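Local atomic coordinates of probable transcriptional regulatory protein, Rv1404 (Mycobacterium tuberculosis, PDB entry 2NYX), a protein that probably regulates transcription by binding DNA as a dimeric, winged helix-turn-helix protein of the MarR family. Residues L69-P73 and S74-R78; F48-L51 and V52-N56. All coordinates share one frame; numbering follows the deposited sequence.

How the contacts relate
Both contacts are local and lie in the winged helix-turn-helix region of one chain. Contact 2 comes first in sequence, within helix 45-57; contact 1 follows, spanning the turn between helices 62-69 and 73-85 and the start of the latter. Their centres are 14 Å apart, yet they meet directly through L69, whose CD1 lies 3.4 Å from T50 OG1 and whose CD2 lies 3.8 Å from R49 CG. The end of helix 62-69 is thus packed against helix 45-57. Contact 2 is near the centre of the chain and contact 1 farther out; both touch the second subunit, so the presumed DNA-reading unit adjoins the dimer interface.

Contact 1. Residues L69-P73 and S74-R78; sequences LGVQP and SATGR
T76 reaches back to Q72 at the turn of the helix-turn-helix motif, where helix 62-69 gives way to helix 73-85, by family analogy the recognition helix. Q72, at the N-cap position, accepts two bonds from this one residue at its O atom. T76 N comes in the carbonyl plane at 3.0 Å from Q72 O, with a nearly straight N-H...O angle of 166°. T76 OG1, also a donor, sits above that plane, 2.9 Å from Q72 O; chi1 of -48° sets the hydroxyl beside its own backbone N, which lets both reach the same carbonyl oxygen. One residue on, G77 N bonds to P73 O.

Together with this close grip, the inner side is buried and mostly apolar. T76 CG2 points the other way from Q72, to L69 CD1 at 3.9 Å, and the T76 side chain also packs on L65 and A66 of helix 62-69. V71 CG1 lies 3.7 Å from T76 OG1 and 4.0 Å from A75 CB, on the buried side of the turn, while V71 also packs on A37 of the second subunit. G70, with positive phi, is the C-prime residue of the Schellman motif that closes helix 62-69.

The outer side is looser. The extended Q72 chain passes over the helix start, its NE2 3.9 Å from S74 CB, and a water links the two polar ends, accepting from Q72 NE2 and lying 2.7 Å from S74 OG. R78 NE makes a weak bond to S74 O, and its NH1 forms a salt bridge with E41 of the second subunit.

Chemically, the buried threonine uses both its branches: its methyl packs on L69 at the end of helix 62-69, and its hydroxyl adds a second grip on the Q72 carbonyl, which should steady the turn, whereas the polar ends of Q72 and S74 are bridged by a water.

Contact 2. Residues F48-L51 and V52-N56; sequences FRTL and VILSN
R49 folds over I53 one turn farther along helix 45-57, the helix that precedes the helix-turn-helix pair in this winged-helix domain. Beneath the side chains, I53 N bonds to R49 O at 2.9 Å with a nearly straight angle of 172°. The bond to CB points away from V52-N56, but the arginine chain bends back: CG is anti to the backbone N, and chi2 of 58° swings the remainder along the helix. CG is 4.1 Å from I53 CD1, and CD equally far from I53 CG1. NE comes closer, 3.5 Å from I53 CG1, and the two side chains run at about a right angle. At the guanidinium, R49 NH1 rests 3.9 Å from V52 CG1. R49 NH2 skirts I53 CG1 and forms a salt bridge with E152, which helps hold the charged end; A30 of the second subunit packs on the same arginine.

Much of the rest of this stretch is buried. T50 and I53 meet helix 62-69, L51 lies on V112 and V113 of helix 107-128 and on L105, and L54 also packs on L105 of strand 102-105. T50 OG1 is hydrogen-bonded to P46 O. V52 spreads its two methyls between neighbours: as CG1 touches the arginine, CG2 meets the obliquely set F48 ring, 3.6 Å from CE2.

Contact 1. Residues L69-P73 and S74-R78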
loop_
_atom_site.group_PDB
_atom_site.type_symbol
_atom_site.label_atom_id
_atom_site.label_comp_id
_atom_site.label_asym_id
_atom_site.label_seq_id
_atom_site.Cartn_x
_atom_site.Cartn_y
_atom_site.Cartn_z
ATOM N N LEU B 69 7.146 3.487 -11.393
ATOM C CA LEU B 69 7.208 3.118 -9.980
ATOM C C LEU B 69 7.482 4.296 -9.043
ATOM O O LEU B 69 7.018 4.289 -7.904
ATOM C CB LEU B 69 8.262 2.046 -9.737
ATOM C CG LEU B 69 7.759 0.611 -9.758
ATOM C CD1 LEU B 69 8.931 -0.306 -10.073
ATOM C CD2 LEU B 69 7.106 0.215 -8.437
ATOM N N GLY B 70 8.236 5.286 -9.523
ATOM C CA GLY B 70 8.731 6.376 -8.687
ATOM C C GLY B 70 9.815 5.878 -7.746
ATOM O O GLY B 70 9.939 6.346 -6.617
ATOM N N VAL B 71 10.584 4.903 -8.220
ATOM C CA VAL B 71 11.668 4.276 -7.465
ATOM C C VAL B 71 12.986 4.470 -8.221
ATOM O O VAL B 71 12.987 4.599 -9.445
ATOM C CB VAL B 71 11.377 2.762 -7.237
ATOM C CG1 VAL B 71 12.568 2.031 -6.623
ATOM C CG2 VAL B 71 10.153 2.592 -6.361
ATOM N N GLN B 72 14.091 4.517 -7.477
ATOM C CA GLN B 72 15.440 4.597 -8.034
ATOM C C GLN B 72 15.734 3.387 -8.938
ATOM O O GLN B 72 15.379 2.268 -8.586
ATOM C CB GLN B 72 16.455 4.723 -6.885
ATOM C CG GLN B 72 17.748 3.910 -7.041
ATOM C CD GLN B 72 18.581 3.839 -5.755
ATOM O OE1 GLN B 72 18.041 3.659 -4.649
ATOM N NE2 GLN B 72 19.904 3.982 -5.895
ATOM N N PRO B 73 16.361 3.612 -10.115
ATOM C CA PRO B 73 16.625 2.535 -11.086
ATOM C C PRO B 73 17.432 1.329 -10.572
ATOM O O PRO B 73 17.106 0.189 -10.926
ATOM C CB PRO B 73 17.362 3.245 -12.232
ATOM C CG PRO B 73 17.812 4.544 -11.675
ATOM C CD PRO B 73 16.837 4.917 -10.608
ATOM N N SER B 74 18.465 1.566 -9.761
ATOM C CA SER B 74 19.289 0.466 -9.239
ATOM C C SER B 74 18.430 -0.533 -8.474
ATOM O O SER B 74 18.522 -1.750 -8.692
ATOM C CB SER B 74 20.394 0.987 -8.325
ATOM O OG SER B 74 21.349 1.733 -9.052
ATOM N N ALA B 75 17.591 0.011 -7.588
ATOM C CA ALA B 75 16.657 -0.762 -6.787
ATOM C C ALA B 75 15.607 -1.436 -7.655
ATOM O O ALA B 75 15.299 -2.599 -7.441
ATOM C CB ALA B 75 15.999 0.120 -5.739
ATOM N N THR B 76 15.062 -0.713 -8.629
ATOM C CA THR B 76 14.127 -1.299 -9.597
ATOM C C THR B 76 14.757 -2.524 -10.280
ATOM O O THR B 76 14.162 -3.601 -10.332
ATOM C CB THR B 76 13.699 -0.273 -10.679
ATOM O OG1 THR B 76 13.310 0.950 -10.059
ATOM C CG2 THR B 76 12.529 -0.796 -11.486
ATOM N N GLY B 77 15.967 -2.346 -10.789
ATOM C CA GLY B 77 16.684 -3.419 -11.447
ATOM C C GLY B 77 16.798 -4.643 -10.572
ATOM O O GLY B 77 16.570 -5.750 -11.037
ATOM N N ARG B 78 17.151 -4.430 -9.302
ATOM C CA ARG B 78 17.257 -5.504 -8.316
ATOM C C ARG B 78 15.944 -6.236 -8.043
ATOM O O ARG B 78 15.936 -7.462 -7.955
ATOM C CB ARG B 78 17.859 -4.992 -7.010
ATOM C CG ARG B 78 19.376 -5.071 -6.965
ATOM C CD ARG B 78 19.936 -4.358 -5.757
ATOM N NE ARG B 78 19.894 -2.905 -5.913
ATOM C CZ ARG B 78 19.998 -2.033 -4.919
ATOM N NH1 ARG B 78 20.154 -2.447 -3.670
ATOM N NH2 ARG B 78 19.945 -0.734 -5.171
HETATM O O HOH W 1 20.193 4.162 -9.045
#

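Contact 2. Residues F48-L51 and V52-N56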
loop_
_atom_site.group_PDB
_atom_site.type_symbol
_atom_site.label_atom_id
_atom_site.label_comp_id
_atom_site.label_asym_id
_atom_site.label_seq_id
_atom_site.Cartn_x
_atom_site.Cartn_y
_atom_site.Cartn_z
ATOM N N PHE B 48 4.804 -5.909 -5.783
ATOM C CA PHE B 48 3.457 -6.081 -6.313
ATOM C C PHE B 48 3.040 -4.961 -7.268
ATOM O O PHE B 48 2.402 -5.223 -8.286
ATOM C CB PHE B 48 2.413 -6.281 -5.216
ATOM C CG PHE B 48 1.061 -6.605 -5.763
ATOM C CD1 PHE B 48 0.803 -7.861 -6.303
ATOM C CD2 PHE B 48 0.066 -5.637 -5.816
ATOM C CE1 PHE B 48 -0.435 -8.157 -6.847
ATOM C CE2 PHE B 48 -1.180 -5.926 -6.358
ATOM C CZ PHE B 48 -1.432 -7.183 -6.874
ATOM N N ARG B 49 3.407 -3.724 -6.944
ATOM C CA ARG B 49 3.146 -2.587 -7.820
ATOM C C ARG B 49 3.795 -2.773 -9.208
ATOM O O ARG B 49 3.161 -2.524 -10.239
ATOM C CB ARG B 49 3.583 -1.275 -7.146
ATOM C CG ARG B 49 3.325 -0.019 -7.964
ATOM C CD ARG B 49 1.848 0.122 -8.315
ATOM N NE ARG B 49 1.601 1.117 -9.352
ATOM C CZ ARG B 49 0.392 1.409 -9.828
ATOM N NH1 ARG B 49 -0.680 0.800 -9.346
ATOM N NH2 ARG B 49 0.245 2.318 -10.775
ATOM N N THR B 50 5.047 -3.226 -9.223
ATOM C CA THR B 50 5.750 -3.607 -10.459
ATOM C C THR B 50 4.882 -4.505 -11.333
ATOM O O THR B 50 4.788 -4.306 -12.545
ATOM C CB THR B 50 7.075 -4.339 -10.142
ATOM O OG1 THR B 50 7.911 -3.477 -9.379
ATOM C CG2 THR B 50 7.818 -4.734 -11.399
ATOM N N LEU B 51 4.250 -5.497 -10.717
ATOM C CA LEU B 51 3.421 -6.439 -11.471
ATOM C C LEU B 51 2.192 -5.759 -12.069
ATOM O O LEU B 51 1.841 -6.022 -13.206
ATOM C CB LEU B 51 3.014 -7.640 -10.612
ATOM C CG LEU B 51 4.102 -8.505 -9.974
ATOM C CD1 LEU B 51 3.467 -9.649 -9.245
ATOM C CD2 LEU B 51 5.058 -9.015 -11.010
ATOM N N VAL B 52 1.566 -4.865 -11.310
ATOM C CA VAL B 52 0.379 -4.161 -11.771
ATOM C C VAL B 52 0.722 -3.219 -12.908
ATOM O O VAL B 52 -0.010 -3.140 -13.901
ATOM C CB VAL B 52 -0.326 -3.393 -10.625
ATOM C CG1 VAL B 52 -1.486 -2.556 -11.168
ATOM C CG2 VAL B 52 -0.813 -4.377 -9.569
ATOM N N ILE B 53 1.840 -2.516 -12.775
ATOM C CA ILE B 53 2.314 -1.649 -13.852
ATOM C C ILE B 53 2.516 -2.475 -15.124
ATOM O O ILE B 53 2.144 -2.042 -16.221
ATOM C CB ILE B 53 3.583 -0.871 -13.450
ATOM C CG1 ILE B 53 3.318 -0.069 -12.174
ATOM C CG2 ILE B 53 4.006 0.080 -14.555
ATOM C CD1 ILE B 53 4.445 0.859 -11.763
ATOM N N LEU B 54 3.049 -3.684 -14.971
ATOM C CA LEU B 54 3.294 -4.537 -16.134
ATOM C C LEU B 54 2.015 -5.055 -16.811
ATOM O O LEU B 54 1.978 -5.173 -18.046
ATOM C CB LEU B 54 4.314 -5.649 -15.839
ATOM C CG LEU B 54 5.764 -5.157 -15.714
ATOM C CD1 LEU B 54 6.703 -6.285 -15.331
ATOM C CD2 LEU B 54 6.248 -4.489 -16.999
ATOM N N SER B 55 0.967 -5.322 -16.029
ATOM C CA SER B 55 -0.307 -5.729 -16.638
ATOM C C SER B 55 -0.998 -4.565 -17.339
ATOM O O SER B 55 -1.641 -4.755 -18.375
ATOM C CB SER B 55 -1.242 -6.392 -15.631
ATOM O OG SER B 55 -1.798 -5.433 -14.772
ATOM N N ASN B 56 -0.837 -3.362 -16.784
ATOM C CA ASN B 56 -1.338 -2.130 -17.402
ATOM C C ASN B 56 -0.528 -1.568 -18.564
ATOM O O ASN B 56 -1.103 -1.021 -19.498
ATOM C CB ASN B 56 -1.496 -1.039 -16.347
ATOM C CG ASN B 56 -2.656 -1.289 -15.435
ATOM O OD1 ASN B 56 -3.568 -2.044 -15.775
ATOM N ND2 ASN B 56 -2.638 -0.664 -14.265
#